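Local coordinates for VP5 (PDB 6QGI), which is a viral envelope protein that probably drives membrane fusion between the pleomorphic virus and its haloarchaeal host cell, at residues I1-V7 and E373-T378. Residues are numbered along the deposited sequence; the frame is centred on the assembly and turned at random.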
ATOM      1  N   ILE A   1       9.581  17.843   6.977  1.00 45.35           N
ATOM      2  CA  ILE A   1      10.343  16.797   6.289  1.00 44.95           C
ATOM      3  C   ILE A   1       9.457  16.086   5.236  1.00 46.97           C
ATOM      4  O   ILE A   1       8.263  15.857   5.463  1.00 45.98           O
ATOM      5  CB  ILE A   1      10.966  15.779   7.295  1.00 48.37           C
ATOM      6  CG1 ILE A   1      11.998  16.441   8.231  1.00 49.63           C
ATOM      7  CG2 ILE A   1      11.613  14.621   6.566  1.00 49.02           C
ATOM      8  CD1 ILE A   1      12.281  15.627   9.541  1.00 58.49           C
ATOM      9  N   ALA A   2      10.076  15.725   4.096  1.00 42.32           N
ATOM     10  CA  ALA A   2       9.444  14.999   2.999  1.00 40.97           C
ATOM     11  C   ALA A   2       9.598  13.481   3.203  1.00 43.51           C
ATOM     12  O   ALA A   2      10.689  13.039   3.577  1.00 43.92           O
ATOM     13  CB  ALA A   2      10.067  15.418   1.673  1.00 41.86           C
ATOM     14  N   PRO A   3       8.541  12.658   2.978  1.00 38.00           N
ATOM     15  CA  PRO A   3       8.705  11.200   3.152  1.00 37.13           C
ATOM     16  C   PRO A   3       9.638  10.601   2.088  1.00 38.97           C
ATOM     17  O   PRO A   3       9.495  10.906   0.901  1.00 38.44           O
ATOM     18  CB  PRO A   3       7.276  10.660   3.037  1.00 38.38           C
ATOM     19  CG  PRO A   3       6.536  11.676   2.249  1.00 42.76           C
ATOM     20  CD  PRO A   3       7.171  13.006   2.545  1.00 38.80           C
ATOM     21  N   LEU A   4      10.630   9.792   2.536  1.00 34.10           N
ATOM     22  CA  LEU A   4      11.646   9.118   1.713  1.00 33.53           C
ATOM     23  C   LEU A   4      11.011   8.269   0.607  1.00 34.95           C
ATOM     24  O   LEU A   4      11.415   8.376  -0.545  1.00 34.71           O
ATOM     25  CB  LEU A   4      12.533   8.230   2.627  1.00 34.34           C
ATOM     26  CG  LEU A   4      13.599   7.319   1.982  1.00 39.96           C
ATOM     27  CD1 LEU A   4      14.696   8.132   1.298  1.00 40.71           C
ATOM     28  CD2 LEU A   4      14.206   6.374   3.001  1.00 43.43           C
ATOM     29  N   VAL A   5      10.035   7.424   0.966  1.00 29.25           N
ATOM     30  CA  VAL A   5       9.338   6.545   0.034  1.00 27.65           C
ATOM     31  C   VAL A   5       8.504   7.386  -0.950  1.00 30.50           C
ATOM     32  O   VAL A   5       8.606   7.180  -2.164  1.00 30.61           O
ATOM     33  CB  VAL A   5       8.478   5.505   0.798  1.00 30.31           C
ATOM     34  CG1 VAL A   5       7.560   4.727  -0.143  1.00 29.61           C
ATOM     35  CG2 VAL A   5       9.360   4.558   1.604  1.00 30.40           C
ATOM     36  N   GLY A   6       7.716   8.315  -0.417  1.00 25.74           N
ATOM     37  CA  GLY A   6       6.832   9.171  -1.199  1.00 25.24           C
ATOM     38  C   GLY A   6       7.489  10.146  -2.151  1.00 30.37           C
ATOM     39  O   GLY A   6       7.015  10.304  -3.280  1.00 30.04           O
ATOM     40  N   VAL A   7       8.572  10.814  -1.711  1.00 28.05           N
ATOM     41  CA  VAL A   7       9.250  11.831  -2.517  1.00 28.69           C
ATOM     42  C   VAL A   7      10.580  11.307  -3.081  1.00 33.69           C
ATOM     43  O   VAL A   7      10.784  11.369  -4.301  1.00 33.88           O
ATOM     44  CB  VAL A   7       9.450  13.152  -1.727  1.00 32.93           C
ATOM     45  CG1 VAL A   7      10.114  14.220  -2.591  1.00 33.21           C
ATOM     46  CG2 VAL A   7       8.126  13.663  -1.159  1.00 32.18           C
ATOM     47  N   GLU A 373      13.279  20.081   0.399  1.00 36.12           N
ATOM     48  CA  GLU A 373      13.030  19.409   1.674  1.00 35.97           C
ATOM     49  C   GLU A 373      13.837  18.106   1.790  1.00 40.59           C
ATOM     50  O   GLU A 373      13.725  17.253   0.907  1.00 40.15           O
ATOM     51  CB  GLU A 373      11.526  19.111   1.814  1.00 36.41           C
ATOM     52  CG  GLU A 373      11.039  18.975   3.248  1.00 44.61           C
ATOM     53  CD  GLU A 373       9.555  19.220   3.467  1.00 62.18           C
ATOM     54  OE1 GLU A 373       8.776  19.168   2.487  1.00 52.46           O
ATOM     55  OE2 GLU A 373       9.170  19.467   4.632  1.00 56.41           O
ATOM     56  N   PRO A 374      14.660  17.931   2.856  1.00 37.63           N
ATOM     57  CA  PRO A 374      15.403  16.664   2.997  1.00 37.71           C
ATOM     58  C   PRO A 374      14.447  15.506   3.310  1.00 40.25           C
ATOM     59  O   PRO A 374      13.358  15.724   3.847  1.00 39.44           O
ATOM     60  CB  PRO A 374      16.384  16.943   4.138  1.00 40.36           C
ATOM     61  CG  PRO A 374      15.749  18.024   4.934  1.00 44.57           C
ATOM     62  CD  PRO A 374      14.907  18.840   3.996  1.00 39.46           C
ATOM     63  N   TYR A 375      14.834  14.286   2.935  1.00 36.09           N
ATOM     64  CA  TYR A 375      13.983  13.111   3.106  1.00 34.52           C
ATOM     65  C   TYR A 375      14.014  12.572   4.528  1.00 37.63           C
ATOM     66  O   TYR A 375      15.027  12.704   5.210  1.00 37.75           O
ATOM     67  CB  TYR A 375      14.374  12.012   2.104  1.00 35.33           C
ATOM     68  CG  TYR A 375      14.468  12.493   0.672  1.00 36.09           C
ATOM     69  CD1 TYR A 375      13.445  13.242   0.095  1.00 37.04           C
ATOM     70  CD2 TYR A 375      15.563  12.164  -0.122  1.00 37.59           C
ATOM     71  CE1 TYR A 375      13.529  13.689  -1.222  1.00 37.66           C
ATOM     72  CE2 TYR A 375      15.648  12.588  -1.449  1.00 38.42           C
ATOM     73  CZ  TYR A 375      14.630  13.353  -1.992  1.00 43.74           C
ATOM     74  OH  TYR A 375      14.708  13.777  -3.295  1.00 44.38           O
ATOM     75  N   SER A 376      12.893  11.959   4.969  1.00 33.55           N
ATOM     76  CA  SER A 376      12.754  11.374   6.307  1.00 33.43           C
ATOM     77  C   SER A 376      13.667  10.171   6.474  1.00 36.71           C
ATOM     78  O   SER A 376      13.845   9.383   5.542  1.00 36.31           O
ATOM     79  CB  SER A 376      11.306  10.984   6.584  1.00 37.16           C
ATOM     80  OG  SER A 376      10.824  10.040   5.640  1.00 47.63           O
ATOM     81  N   GLY A 377      14.267  10.073   7.653  1.00 33.41           N
ATOM     82  CA  GLY A 377      15.193   9.004   8.004  1.00 33.94           C
ATOM     83  C   GLY A 377      16.529   9.079   7.290  1.00 38.29           C
ATOM     84  O   GLY A 377      17.302   8.120   7.345  1.00 38.36           O
ATOM     85  N   THR A 378      16.807  10.213   6.605  1.00 34.47           N
ATOM     86  CA  THR A 378      18.061  10.443   5.883  1.00 34.96           C
ATOM     87  C   THR A 378      18.784  11.680   6.450  1.00 39.33           C
ATOM     88  O   THR A 378      18.248  12.380   7.313  1.00 38.45           O
ATOM     89  CB  THR A 378      17.851  10.560   4.347  1.00 41.16           C
ATOM     90  OG1 THR A 378      17.219  11.794   4.013  1.00 38.96           O
ATOM     91  CG2 THR A 378      17.102   9.385   3.745  1.00 38.72           C
TER
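The start of the chain, Ile1-Val7, lies along a loop, Glu373-Thr378, that leads into strand 378-384 of the large antiparallel sheet; the two run side by side as a short parallel pairing with a single beta bridge. Both bonds of the bridge involve Ala2: Ala2 N donates to Pro374 O (3.3 Å) and Ser376 N donates to Ala2 O (2.8 Å), so the backbone of Ala2 straddles Tyr375, whose CA also makes a CA-H...O contact with Ala2 O at 3.3 Å. Upstream, the amine Ile1 N forms a salt bridge with Glu373 OE2 at 2.9 Å. Downstream, Leu4 N donates to the side-chain oxygen Ser376 OG (3.1 Å), extending the pairing by one side-chain bond. Tyr375 turns its ring along the N-terminal segment: Ala2 CB meets the ring edge (4.3 Å to Tyr375 CD1), and Val7 CG1 approaches Tyr375 CE1 obliquely at 3.7 Å. Leu4 CD1 reaches Thr378 CG2 (3.7 Å), with Val352 of strand 343-355 touching both side chains. Elsewhere Tyr375 is held edge-to-face by Phe425 and Trp356. A type II turn, Tyr375-Thr378, with Gly377 at positive phi, then redirects the chain; Thr378 OG1 donates to Tyr375 O (2.7 Å). The side chain of Ile1 lies about 6 Å from the N-linked glycan of Asn396. Because the Glu373 salt bridge uses the charge of the chain's first amine, this tie to the loop entering strand 378-384, 366 residues on, depends on a chain that begins at Ile1, as the deposited one does.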